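Local coordinates for Alr4995 protein (Nostoc sp., PDB 6LRF) that acts as a bifunctional arginine dihydrolase and ornithine cyclodeaminase, its hydrolase part belonging to the guanidine-modifying enzyme family, at residues Y19-N22 / P23-G27; L181-P185 / G186-S190; I206-E210 / A211-N215; T220-E224 / S225-M229; L682-S685 / L686-Q689. All coordinates share one frame; numbering follows the deposited sequence.

Contact 1: Y19-N22 / P23-G27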
loop_
_atom_site.group_PDB
_atom_site.type_symbol
_atom_site.label_atom_id
_atom_site.label_comp_id
_atom_site.label_asym_id
_atom_site.label_seq_id
_atom_site.Cartn_x
_atom_site.Cartn_y
_atom_site.Cartn_z
ATOM N N TYR B 19 12.077 -21.979 -39.191
ATOM C CA TYR B 19 12.422 -22.069 -37.779
ATOM C C TYR B 19 12.213 -20.712 -37.138
ATOM O O TYR B 19 11.670 -19.807 -37.776
ATOM C CB TYR B 19 13.877 -22.518 -37.610
ATOM C CG TYR B 19 14.811 -21.904 -38.640
ATOM C CD1 TYR B 19 15.189 -20.566 -38.564
ATOM C CD2 TYR B 19 15.297 -22.659 -39.699
ATOM C CE1 TYR B 19 16.028 -20.004 -39.512
ATOM C CE2 TYR B 19 16.138 -22.108 -40.648
ATOM C CZ TYR B 19 16.500 -20.782 -40.549
ATOM O OH TYR B 19 17.336 -20.240 -41.498
ATOM N N VAL B 20 12.645 -20.568 -35.884
ATOM C CA VAL B 20 12.607 -19.275 -35.199
ATOM C C VAL B 20 13.958 -19.009 -34.507
ATOM O O VAL B 20 14.413 -19.799 -33.667
ATOM C CB VAL B 20 11.434 -19.192 -34.161
ATOM C CG1 VAL B 20 11.278 -17.770 -33.626
ATOM C CG2 VAL B 20 10.114 -19.660 -34.776
ATOM N N ILE B 21 14.603 -17.905 -34.898
ATOM C CA ILE B 21 15.872 -17.475 -34.306
ATOM C C ILE B 21 15.875 -15.977 -34.001
ATOM O O ILE B 21 16.851 -15.459 -33.466
ATOM C CB ILE B 21 17.093 -17.795 -35.222
ATOM C CG1 ILE B 21 16.928 -17.131 -36.595
ATOM C CG2 ILE B 21 17.313 -19.298 -35.338
ATOM C CD1 ILE B 21 18.187 -17.157 -37.463
ATOM N N ASN B 22 14.801 -15.280 -34.371
ATOM C CA ASN B 22 14.581 -13.901 -33.929
ATOM C C ASN B 22 13.080 -13.661 -33.683
ATOM O O ASN B 22 12.245 -14.396 -34.215
ATOM C CB ASN B 22 15.175 -12.887 -34.936
ATOM C CG ASN B 22 14.400 -12.798 -36.247
ATOM O OD1 ASN B 22 13.241 -12.396 -36.267
ATOM N ND2 ASN B 22 15.069 -13.115 -37.361
ATOM N N PRO B 23 12.729 -12.649 -32.860
ATOM C CA PRO B 23 11.325 -12.475 -32.447
ATOM C C PRO B 23 10.334 -12.213 -33.587
ATOM O O PRO B 23 9.160 -12.548 -33.448
ATOM C CB PRO B 23 11.382 -11.259 -31.502
ATOM C CG PRO B 23 12.659 -10.551 -31.851
ATOM C CD PRO B 23 13.608 -11.666 -32.201
ATOM N N TRP B 24 10.783 -11.625 -34.689
ATOM C CA TRP B 24 9.885 -11.359 -35.810
ATOM C C TRP B 24 9.420 -12.642 -36.510
ATOM O O TRP B 24 8.431 -12.630 -37.250
ATOM C CB TRP B 24 10.561 -10.450 -36.824
ATOM C CG TRP B 24 10.933 -9.111 -36.298
ATOM C CD1 TRP B 24 12.115 -8.758 -35.717
ATOM C CD2 TRP B 24 10.125 -7.928 -36.321
ATOM N NE1 TRP B 24 12.093 -7.428 -35.372
ATOM C CE2 TRP B 24 10.882 -6.894 -35.732
ATOM C CE3 TRP B 24 8.832 -7.644 -36.779
ATOM C CZ2 TRP B 24 10.391 -5.594 -35.586
ATOM C CZ3 TRP B 24 8.342 -6.350 -36.636
ATOM C CH2 TRP B 24 9.119 -5.344 -36.041
HETATM N N MSE B 25 10.149 -13.737 -36.286
HETATM C CA MSE B 25 9.822 -15.039 -36.880
HETATM C C MSE B 25 8.775 -15.805 -36.089
HETATM O O MSE B 25 8.297 -16.848 -36.532
HETATM C CB MSE B 25 11.070 -15.917 -36.995
HETATM C CG MSE B 25 11.970 -15.605 -38.188
HETATM SE SE MSE B 25 13.530 -16.801 -38.275
HETATM C CE MSE B 25 14.421 -16.025 -39.852
ATOM N N GLU B 26 8.444 -15.303 -34.906
ATOM C CA GLU B 26 7.531 -15.999 -34.011
ATOM C C GLU B 26 6.155 -16.186 -34.654
ATOM O O GLU B 26 5.588 -15.239 -35.212
ATOM C CB GLU B 26 7.417 -15.237 -32.691
ATOM C CG GLU B 26 7.976 -15.988 -31.498
ATOM C CD GLU B 26 7.289 -17.323 -31.288
ATOM O OE1 GLU B 26 6.033 -17.337 -31.230
ATOM O OE2 GLU B 26 8.001 -18.350 -31.176
ATOM N N GLY B 27 5.641 -17.416 -34.606
ATOM C CA GLY B 27 4.330 -17.729 -35.156
ATOM C C GLY B 27 4.188 -17.490 -36.653
ATOM O O GLY B 27 3.081 -17.262 -37.154
#
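Asn22 and selenomethionine Met25 carry this turn. Met25 N gives a hydrogen bond to Asn22 O at 3.0 Å. Asn22 also turns its side chain over the start of the short 3-10 segment. With CG between the backbone N and the carbonyl carbon (chi1 71°), OD1 faces the first amides. Trp24 N reaches OD1 at 3.0 Å, but the bond is bent and weak. Met25 N makes a second, longer weak bond to OD1. The same oxygen lies at the edge of the Trp24 ring, in its plane.

Met25 extends its chain back along Tyr19 and Ile21, side by side with both. Its SE sits 3.8 Å from Ile21 CG1 and makes an oblique Met-aromatic contact with the Tyr19 ring. Val20 CG1 meets Met25 CB at 3.9 Å.

Farther out, Asn22 ND2 bonds Ala258 O, Tyr19 OH bonds Asp65, and Trp24 NE1 bonds Arg165 O. Replacing Asn22 by an alanine is likely to leave Ala258 O without this donor and the Trp24 amide without its weak partner. Trp24 meets Trp479 of the second subunit edge-to-face. The arrangement is a loop closed by a single 3-10 turn, with an asparagine side chain folded over its first amides.

Contact 2: L181-P185 / G186-S190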
loop_
_atom_site.group_PDB
_atom_site.type_symbol
_atom_site.label_atom_id
_atom_site.label_comp_id
_atom_site.label_asym_id
_atom_site.label_seq_id
_atom_site.Cartn_x
_atom_site.Cartn_y
_atom_site.Cartn_z
ATOM N N LEU B 181 22.534 10.464 -40.678
ATOM C CA LEU B 181 22.351 9.220 -39.952
ATOM C C LEU B 181 20.892 9.005 -39.643
ATOM O O LEU B 181 20.281 9.792 -38.927
ATOM C CB LEU B 181 23.153 9.205 -38.650
ATOM C CG LEU B 181 22.786 7.991 -37.786
ATOM C CD1 LEU B 181 23.233 6.685 -38.450
ATOM C CD2 LEU B 181 23.362 8.095 -36.382
ATOM N N LEU B 182 20.345 7.926 -40.183
ATOM C CA LEU B 182 18.980 7.520 -39.913
ATOM C C LEU B 182 19.009 6.422 -38.862
ATOM O O LEU B 182 19.560 5.346 -39.108
ATOM C CB LEU B 182 18.315 7.029 -41.199
ATOM C CG LEU B 182 16.876 6.526 -41.117
ATOM C CD1 LEU B 182 15.933 7.709 -41.077
ATOM C CD2 LEU B 182 16.560 5.607 -42.298
ATOM N N TYR B 183 18.457 6.689 -37.683
ATOM C CA TYR B 183 18.569 5.725 -36.600
ATOM C C TYR B 183 17.437 5.858 -35.598
ATOM O O TYR B 183 16.739 6.870 -35.552
ATOM C CB TYR B 183 19.934 5.859 -35.897
ATOM C CG TYR B 183 20.070 6.989 -34.896
ATOM C CD1 TYR B 183 20.373 6.731 -33.558
ATOM C CD2 TYR B 183 19.906 8.309 -35.282
ATOM C CE1 TYR B 183 20.510 7.768 -32.632
ATOM C CE2 TYR B 183 20.044 9.348 -34.372
ATOM C CZ TYR B 183 20.339 9.075 -33.051
ATOM O OH TYR B 183 20.465 10.119 -32.162
ATOM N N TYR B 184 17.264 4.809 -34.806
ATOM C CA TYR B 184 16.235 4.756 -33.782
ATOM C C TYR B 184 16.857 4.673 -32.386
ATOM O O TYR B 184 17.203 3.581 -31.930
ATOM C CB TYR B 184 15.323 3.559 -34.025
ATOM C CG TYR B 184 14.316 3.335 -32.925
ATOM C CD1 TYR B 184 13.378 4.313 -32.613
ATOM C CD2 TYR B 184 14.296 2.150 -32.205
ATOM C CE1 TYR B 184 12.447 4.114 -31.608
ATOM C CE2 TYR B 184 13.370 1.941 -31.201
ATOM C CZ TYR B 184 12.448 2.927 -30.909
ATOM O OH TYR B 184 11.523 2.733 -29.910
ATOM N N PRO B 185 16.981 5.825 -31.700
ATOM C CA PRO B 185 17.713 5.939 -30.427
ATOM C C PRO B 185 17.285 4.939 -29.351
ATOM O O PRO B 185 18.102 4.581 -28.503
ATOM C CB PRO B 185 17.406 7.376 -29.974
ATOM C CG PRO B 185 17.132 8.116 -31.249
ATOM C CD PRO B 185 16.392 7.117 -32.109
ATOM N N GLY B 186 16.043 4.478 -29.396
ATOM C CA GLY B 186 15.559 3.538 -28.399
ATOM C C GLY B 186 16.164 2.151 -28.519
ATOM O O GLY B 186 15.987 1.300 -27.644
ATOM N N ALA B 187 16.883 1.906 -29.608
ATOM C CA ALA B 187 17.495 0.598 -29.811
ATOM C C ALA B 187 18.834 0.468 -29.091
ATOM O O ALA B 187 19.358 -0.631 -28.972
ATOM C CB ALA B 187 17.672 0.316 -31.310
ATOM N N PHE B 188 19.378 1.579 -28.594
ATOM C CA PHE B 188 20.719 1.565 -28.002
ATOM C C PHE B 188 20.756 1.922 -26.510
ATOM O O PHE B 188 19.871 2.620 -26.013
ATOM C CB PHE B 188 21.617 2.522 -28.779
ATOM C CG PHE B 188 21.722 2.188 -30.243
ATOM C CD1 PHE B 188 20.857 2.761 -31.163
ATOM C CD2 PHE B 188 22.667 1.278 -30.689
ATOM C CE1 PHE B 188 20.947 2.456 -32.509
ATOM C CE2 PHE B 188 22.761 0.965 -32.032
ATOM C CZ PHE B 188 21.902 1.555 -32.942
ATOM N N ASP B 189 21.774 1.455 -25.792
ATOM C CA ASP B 189 21.907 1.841 -24.387
ATOM C C ASP B 189 22.370 3.301 -24.295
ATOM O O ASP B 189 22.629 3.949 -25.316
ATOM C CB ASP B 189 22.859 0.884 -23.636
ATOM C CG ASP B 189 24.330 1.033 -24.043
ATOM O OD1 ASP B 189 24.650 1.838 -24.953
ATOM O OD2 ASP B 189 25.183 0.321 -23.446
ATOM N N SER B 190 22.489 3.821 -23.081
ATOM C CA SER B 190 22.853 5.220 -22.910
ATOM C C SER B 190 24.278 5.505 -23.406
ATOM O O SER B 190 24.530 6.525 -24.058
ATOM C CB SER B 190 22.716 5.621 -21.440
ATOM O OG SER B 190 23.843 5.176 -20.700
#
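The Tyr184 ring lies flat against the turn that follows it. Gly186 CA makes a CH-pi contact over one face, 4.2 Å from the ring centroid. Gly186 N stands above the centre of that same face. Tyr184 puts CG anti to the backbone N (chi1 174°), and this brings CD2 to 3.9 Å from Ala187 CB. This is the tight part. The turn itself is closed by two 3-10 bonds: Ala187 N to Tyr184 O at 2.9 Å, and Phe188 N to Pro185 O at 3.3 Å. Both are fairly straight at the hydrogen.

The packing is looser toward Tyr183. Phe188 CE1 comes to the edge of the Tyr183 ring, with 4.4 Å between it and Tyr183 CD1. Phe188 CD1 passes Tyr184 O at 3.8 Å. Gly186 forms the exposed side of the turn, while Ala187 and Phe188 are buried.

The turn links strand 181-183 to helix 190-199, whose N-cap is Asp189. Tyr183 rests on Asn193 and Ile196 of that helix, and Asn193 also bonds Pro185 O. Strands 173-175 and 205-207 flank strand 181-183.

Contact 3: I206-E210 / A211-N215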
loop_
_atom_site.group_PDB
_atom_site.type_symbol
_atom_site.label_atom_id
_atom_site.label_comp_id
_atom_site.label_asym_id
_atom_site.label_seq_id
_atom_site.Cartn_x
_atom_site.Cartn_y
_atom_site.Cartn_z
ATOM N N ILE B 206 18.864 12.050 -37.985
ATOM C CA ILE B 206 17.453 11.862 -38.256
ATOM C C ILE B 206 16.924 10.750 -37.364
ATOM O O ILE B 206 16.851 9.590 -37.779
ATOM C CB ILE B 206 17.194 11.512 -39.735
ATOM C CG1 ILE B 206 17.947 12.488 -40.646
ATOM C CG2 ILE B 206 15.689 11.477 -40.025
ATOM C CD1 ILE B 206 17.900 12.127 -42.125
ATOM N N ALA B 207 16.581 11.103 -36.126
ATOM C CA ALA B 207 16.029 10.127 -35.192
ATOM C C ALA B 207 14.580 9.843 -35.552
ATOM O O ALA B 207 13.810 10.766 -35.795
ATOM C CB ALA B 207 16.148 10.621 -33.761
ATOM N N ILE B 208 14.207 8.570 -35.600
ATOM C CA ILE B 208 12.874 8.204 -36.076
ATOM C C ILE B 208 11.976 7.656 -34.980
ATOM O O ILE B 208 12.452 7.142 -33.970
ATOM C CB ILE B 208 12.939 7.156 -37.205
ATOM C CG1 ILE B 208 13.503 5.834 -36.675
ATOM C CG2 ILE B 208 13.764 7.682 -38.360
ATOM C CD1 ILE B 208 13.259 4.659 -37.587
ATOM N N ALA B 209 10.670 7.780 -35.212
ATOM C CA ALA B 209 9.629 7.282 -34.319
ATOM C C ALA B 209 9.597 5.766 -34.309
ATOM O O ALA B 209 10.028 5.132 -35.268
ATOM C CB ALA B 209 8.275 7.831 -34.737
ATOM N N GLU B 210 9.078 5.188 -33.226
ATOM C CA GLU B 210 8.962 3.738 -33.109
ATOM C C GLU B 210 8.042 3.162 -34.183
ATOM O O GLU B 210 8.205 2.015 -34.603
ATOM C CB GLU B 210 8.456 3.345 -31.720
ATOM C CG GLU B 210 8.556 1.844 -31.425
ATOM C CD GLU B 210 8.176 1.479 -29.990
ATOM O OE1 GLU B 210 7.281 2.145 -29.416
ATOM O OE2 GLU B 210 8.774 0.521 -29.435
ATOM N N ALA B 211 7.083 3.961 -34.635
ATOM C CA ALA B 211 6.167 3.524 -35.680
ATOM C C ALA B 211 6.928 3.194 -36.959
ATOM O O ALA B 211 6.718 2.137 -37.555
ATOM C CB ALA B 211 5.116 4.589 -35.945
ATOM N N ASP B 212 7.810 4.101 -37.376
ATOM C CA ASP B 212 8.653 3.877 -38.554
ATOM C C ASP B 212 9.677 2.766 -38.310
ATOM O O ASP B 212 9.973 1.977 -39.205
ATOM C CB ASP B 212 9.378 5.166 -38.959
ATOM C CG ASP B 212 8.464 6.155 -39.684
ATOM O OD1 ASP B 212 8.169 5.927 -40.883
ATOM O OD2 ASP B 212 8.061 7.167 -39.061
ATOM N N ALA B 213 10.208 2.717 -37.092
ATOM C CA ALA B 213 11.197 1.715 -36.710
ATOM C C ALA B 213 10.689 0.271 -36.854
ATOM O O ALA B 213 11.395 -0.577 -37.400
ATOM C CB ALA B 213 11.662 1.965 -35.293
ATOM N N VAL B 214 9.471 -0.011 -36.390
ATOM C CA VAL B 214 8.942 -1.375 -36.459
ATOM C C VAL B 214 8.503 -1.738 -37.889
ATOM O O VAL B 214 8.169 -2.886 -38.184
ATOM C CB VAL B 214 7.762 -1.569 -35.486
ATOM C CG1 VAL B 214 8.195 -1.253 -34.073
ATOM C CG2 VAL B 214 6.600 -0.666 -35.882
ATOM N N ASN B 215 8.504 -0.745 -38.768
ATOM C CA ASN B 215 8.321 -0.985 -40.191
ATOM C C ASN B 215 9.656 -1.119 -40.936
ATOM O O ASN B 215 9.678 -1.153 -42.174
ATOM C CB ASN B 215 7.495 0.137 -40.816
ATOM C CG ASN B 215 6.013 -0.101 -40.679
ATOM O OD1 ASN B 215 5.391 -0.718 -41.546
ATOM N ND2 ASN B 215 5.441 0.363 -39.574
#
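Ala213 N bonds Ala209 O at 3.0 Å. Val214 N bonds Glu210 O, also at 3.0 Å. Asn215 then folds its side chain back over the preceding turn. Its ND2 gives a nearly straight bond to Ala211 O at 3.0 Å, and this oxygen lies close to the plane of the Asn215 amide.

The charged ends look outside the turn. Glu210 stretches out to a salt bridge with Arg165, which probably offsets the closeness of Glu475 of the second subunit. Asp212 OD1 takes a hydrogen bond from Ser233 N.

The arrangement is a strand running into a very short helix, with Ala209 as N-cap. It follows strand 205-207 in what is probably the hydrolase part of the chain.

Packing comes mainly from Ile208. CG1 stands between the backbone N and the carbonyl carbon (chi1 66°), and this sends CD1 under the helix. There it lies 3.7 Å from Ala213 N and 3.9 Å from Ala213 CB. Asp212 CB also borders this methyl. Ile208 packs further on Leu236 of helix 234-242. On another side of the turn, Val214 CG1 meets Glu210 CG at 4.1 Å, the two side chains crossing at a slant.

Contact 4: T220-E224 / S225-M229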
loop_
_atom_site.group_PDB
_atom_site.type_symbol
_atom_site.label_atom_id
_atom_site.label_comp_id
_atom_site.label_asym_id
_atom_site.label_seq_id
_atom_site.Cartn_x
_atom_site.Cartn_y
_atom_site.Cartn_z
ATOM N N THR B 220 17.315 0.472 -44.752
ATOM C CA THR B 220 17.185 1.228 -45.979
ATOM C C THR B 220 18.429 1.116 -46.844
ATOM O O THR B 220 19.557 1.202 -46.337
ATOM C CB THR B 220 16.929 2.705 -45.660
ATOM O OG1 THR B 220 15.548 2.877 -45.331
ATOM C CG2 THR B 220 17.292 3.600 -46.839
ATOM N N VAL B 221 18.221 0.913 -48.144
ATOM C CA VAL B 221 19.312 0.939 -49.111
ATOM C C VAL B 221 19.524 2.366 -49.597
ATOM O O VAL B 221 18.578 3.050 -49.989
ATOM C CB VAL B 221 19.033 0.001 -50.291
ATOM C CG1 VAL B 221 20.192 0.016 -51.269
ATOM C CG2 VAL B 221 18.802 -1.411 -49.777
ATOM N N ASN B 222 20.769 2.823 -49.531
ATOM C CA ASN B 222 21.129 4.167 -49.944
ATOM C C ASN B 222 21.967 4.104 -51.205
ATOM O O ASN B 222 23.049 3.511 -51.200
ATOM C CB ASN B 222 21.894 4.889 -48.826
ATOM C CG ASN B 222 22.162 6.358 -49.137
ATOM O OD1 ASN B 222 23.198 6.910 -48.744
ATOM N ND2 ASN B 222 21.224 7.002 -49.834
ATOM N N VAL B 223 21.454 4.682 -52.288
ATOM C CA VAL B 223 22.234 4.848 -53.509
ATOM C C VAL B 223 22.351 6.346 -53.808
ATOM O O VAL B 223 21.432 6.958 -54.355
ATOM C CB VAL B 223 21.607 4.100 -54.695
ATOM C CG1 VAL B 223 22.676 3.766 -55.725
ATOM C CG2 VAL B 223 20.948 2.817 -54.216
ATOM N N GLU B 224 23.492 6.917 -53.429
ATOM C CA GLU B 224 23.709 8.371 -53.332
ATOM C C GLU B 224 22.507 9.096 -52.728
ATOM O O GLU B 224 22.348 9.115 -51.510
ATOM C CB GLU B 224 24.067 8.977 -54.699
ATOM C CG GLU B 224 24.313 10.524 -54.718
ATOM C CD GLU B 224 24.923 11.101 -53.420
ATOM O OE1 GLU B 224 25.964 10.578 -52.955
ATOM O OE2 GLU B 224 24.377 12.098 -52.876
ATOM N N SER B 225 21.656 9.685 -53.564
ATOM C CA SER B 225 20.553 10.480 -53.039
ATOM C C SER B 225 19.251 9.710 -53.032
ATOM O O SER B 225 18.219 10.241 -52.644
ATOM C CB SER B 225 20.406 11.779 -53.830
ATOM O OG SER B 225 21.409 12.694 -53.424
ATOM N N ILE B 226 19.311 8.451 -53.449
ATOM C CA ILE B 226 18.146 7.583 -53.373
ATOM C C ILE B 226 18.154 6.799 -52.062
ATOM O O ILE B 226 19.208 6.327 -51.619
ATOM C CB ILE B 226 18.096 6.585 -54.539
ATOM C CG1 ILE B 226 18.406 7.287 -55.862
ATOM C CG2 ILE B 226 16.763 5.853 -54.559
ATOM C CD1 ILE B 226 17.624 8.551 -56.108
ATOM N N VAL B 227 16.987 6.680 -51.434
ATOM C CA VAL B 227 16.828 5.758 -50.319
ATOM C C VAL B 227 15.637 4.848 -50.575
ATOM O O VAL B 227 14.505 5.305 -50.726
ATOM C CB VAL B 227 16.674 6.494 -48.965
ATOM C CG1 VAL B 227 18.024 7.023 -48.516
ATOM C CG2 VAL B 227 15.652 7.628 -49.053
ATOM N N ILE B 228 15.914 3.552 -50.663
ATOM C CA ILE B 228 14.881 2.554 -50.894
ATOM C C ILE B 228 14.557 1.850 -49.588
ATOM O O ILE B 228 15.456 1.547 -48.795
ATOM C CB ILE B 228 15.315 1.510 -51.930
ATOM C CG1 ILE B 228 15.824 2.195 -53.199
ATOM C CG2 ILE B 228 14.166 0.569 -52.250
ATOM C CD1 ILE B 228 16.620 1.270 -54.109
HETATM N N MSE B 229 13.276 1.578 -49.369
HETATM C CA MSE B 229 12.848 0.963 -48.123
HETATM C C MSE B 229 11.452 0.389 -48.210
HETATM O O MSE B 229 10.773 0.533 -49.224
HETATM C CB MSE B 229 12.901 1.987 -46.999
HETATM C CG MSE B 229 12.410 3.362 -47.429
HETATM SE SE MSE B 229 12.222 4.500 -45.871
HETATM C CE MSE B 229 11.101 3.292 -44.826
#
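Asn222 lies across the hairpin toward the opposite strand. CG is anti to the backbone N (chi1 -173°), and ND2 reaches Ile226 O at 2.8 Å. ND2 also bonds Glu224 O at 2.9 Å, so one amide nitrogen ties strand to turn. Ile226 O is gripped twice. Asn222 ND2 and Val223 N approach it from opposite faces of its plane. Asn222 OD1 turns to Ala177 N outside the hairpin.

Val227 shares the Asn222 side of the sheet. Its CG1 sits 3.5 Å from Asn222 ND2. Its CB meets Thr220 CG2 at 3.6 Å, the two side chains slanting past each other. Thr220 OG1 lies 3.3 Å from Met229 CB and has its hydrogen bond with Ala217 O.

On the other side, Val221 faces Ile228 and Val223 faces Ile226. These are the hydrogen-bonded pairs, and each brings its CB atoms to 4.3 Å. Helix 34-49 packs there through Leu44, Ile47 and Leu48. At the exposed tip, Ser225 OG bonds Glu224 OE2 on the anti side of the carboxylate.

Strand 226-229 also pairs in parallel with strand 246-249. The whole is a beta hairpin with a two-residue loop, a type II' turn with Glu224 and Ser225 at its corners.

Contact 5: L682-S685 / L686-Q689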
loop_
_atom_site.group_PDB
_atom_site.type_symbol
_atom_site.label_atom_id
_atom_site.label_comp_id
_atom_site.label_asym_id
_atom_site.label_seq_id
_atom_site.Cartn_x
_atom_site.Cartn_y
_atom_site.Cartn_z
ATOM N N LEU B 682 3.094 9.867 -15.426
ATOM C CA LEU B 682 1.793 9.677 -16.061
ATOM C C LEU B 682 1.006 10.987 -16.012
ATOM O O LEU B 682 0.481 11.453 -17.035
ATOM C CB LEU B 682 0.997 8.554 -15.379
ATOM C CG LEU B 682 -0.445 8.401 -15.899
ATOM C CD1 LEU B 682 -0.464 8.230 -17.421
ATOM C CD2 LEU B 682 -1.144 7.239 -15.238
ATOM N N PHE B 683 0.942 11.577 -14.814
ATOM C CA PHE B 683 0.215 12.830 -14.601
ATOM C C PHE B 683 0.710 13.916 -15.542
ATOM O O PHE B 683 -0.085 14.584 -16.207
ATOM C CB PHE B 683 0.342 13.297 -13.139
ATOM C CG PHE B 683 -0.375 14.592 -12.849
ATOM C CD1 PHE B 683 -1.691 14.587 -12.424
ATOM C CD2 PHE B 683 0.268 15.819 -13.015
ATOM C CE1 PHE B 683 -2.353 15.773 -12.163
ATOM C CE2 PHE B 683 -0.395 17.008 -12.758
ATOM C CZ PHE B 683 -1.707 16.982 -12.332
ATOM N N LEU B 684 2.029 14.095 -15.596
ATOM C CA LEU B 684 2.631 15.120 -16.447
ATOM C C LEU B 684 2.433 14.834 -17.934
ATOM O O LEU B 684 2.308 15.753 -18.749
ATOM C CB LEU B 684 4.127 15.253 -16.135
ATOM C CG LEU B 684 4.447 15.923 -14.793
ATOM C CD1 LEU B 684 5.877 15.646 -14.349
ATOM C CD2 LEU B 684 4.194 17.424 -14.883
ATOM N N SER B 685 2.412 13.560 -18.293
ATOM C CA SER B 685 2.225 13.208 -19.689
ATOM C C SER B 685 0.843 13.683 -20.181
ATOM O O SER B 685 0.732 14.410 -21.172
ATOM C CB SER B 685 2.389 11.701 -19.885
ATOM O OG SER B 685 2.542 11.419 -21.269
ATOM N N LEU B 686 -0.192 13.280 -19.457
ATOM C CA LEU B 686 -1.568 13.687 -19.725
ATOM C C LEU B 686 -1.751 15.192 -19.704
ATOM O O LEU B 686 -2.463 15.753 -20.537
ATOM C CB LEU B 686 -2.491 13.068 -18.689
ATOM C CG LEU B 686 -2.552 11.551 -18.664
ATOM C CD1 LEU B 686 -3.256 11.085 -17.400
ATOM C CD2 LEU B 686 -3.273 11.074 -19.912
ATOM N N LEU B 687 -1.133 15.843 -18.721
ATOM C CA LEU B 687 -1.243 17.286 -18.582
ATOM C C LEU B 687 -0.741 17.990 -19.837
ATOM O O LEU B 687 -1.381 18.928 -20.334
ATOM C CB LEU B 687 -0.468 17.774 -17.355
ATOM C CG LEU B 687 -0.470 19.283 -17.133
ATOM C CD1 LEU B 687 -1.874 19.767 -16.756
ATOM C CD2 LEU B 687 0.546 19.657 -16.066
ATOM N N THR B 688 0.397 17.543 -20.362
ATOM C CA THR B 688 0.937 18.176 -21.571
ATOM C C THR B 688 0.093 17.825 -22.812
ATOM O O THR B 688 -0.105 18.666 -23.692
ATOM C CB THR B 688 2.419 17.791 -21.810
ATOM O OG1 THR B 688 2.616 16.407 -21.485
ATOM C CG2 THR B 688 3.342 18.657 -20.937
ATOM N N GLN B 689 -0.406 16.593 -22.874
ATOM C CA GLN B 689 -1.328 16.208 -23.934
ATOM C C GLN B 689 -2.579 17.062 -23.846
ATOM O O GLN B 689 -3.060 17.580 -24.847
ATOM C CB GLN B 689 -1.696 14.731 -23.836
ATOM C CG GLN B 689 -0.599 13.783 -24.265
ATOM C CD GLN B 689 -0.862 12.368 -23.791
ATOM O OE1 GLN B 689 0.070 11.608 -23.501
ATOM N NE2 GLN B 689 -2.137 12.007 -23.697
#
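Leu682 and Leu686 lie one turn apart on the same side of helix 680-694. CD1 of Leu686 rests against CD1 of Leu682 at 4.0 Å, the side chains meeting at an angle. Leu686 puts CG beside its own backbone N (chi1 -62°). This leans the branch back over the previous turn, where CG sits 3.4 Å from Leu682 O. The bump of Leu686 thus fills the shallow hollow between Leu682 CD1 and that carbonyl. Leu686 N bonds Leu682 O at 3.1 Å, nearly straight.

Leu687 fits a second hollow, between Phe683 and Leu684. Its CD2 is the filling methyl, 4.3 Å from Phe683 CE2 and 4.4 Å from Leu684 CD2. It comes obliquely to the Phe683 ring. These contacts are light.

The polar side is shaped differently. Thr688 OG1 tucks into the groove between two carbonyls, 2.8 Å from both Leu684 O and Ser685 O. Its single proton can serve either. Ser685 OG makes a weak bond to Gln689 OE1 at 3.3 Å.

An alanine at Leu686 is likely to open a gap between Leu682 and the neighbouring helix, leaving Val470 and Val474 without this methyl-bearing branch.

Helix 680-694 follows strand 673-677, an outermost strand of the six-stranded parallel sheet of the Rossmann-type region. Leu686 and Phe683 pack on helix 467-486, and Phe683 reaches strand 651-656 at Val653 and Val655. Leu684, Ser685 and Thr688 touch His507 of helix 505-513, while Leu687 meets Leu511 there. Leu682 also packs on Glu467 of the second subunit.

Overall arrangement
Contacts 1 to 4 lie in the N-terminal part, probably the hydrolase; contact 5 lies in the C-terminal part. Contacts 2 and 3 sit on neighbouring strands of one sheet, 181-183 and 205-207, and touch through backbone pairing. Tyr184 of contact 2 rests on Ile208 and Glu210 of contact 3. Contact 4 belongs to a separate sheet and meets contact 2 lightly at Leu182 and Thr220. Contact 1 reaches contact 3 where Trp24 packs on Val214. Contact 5 stands apart, its centre about 23 Å from that of contact 3. Contacts 4 and 5 are buried and rich in aliphatic side chains; contacts 1 to 3 are partly buried. Contacts 1 and 2 use 3-10 bonds, 3 and 5 helical bonds, 4 cross-strand bonds.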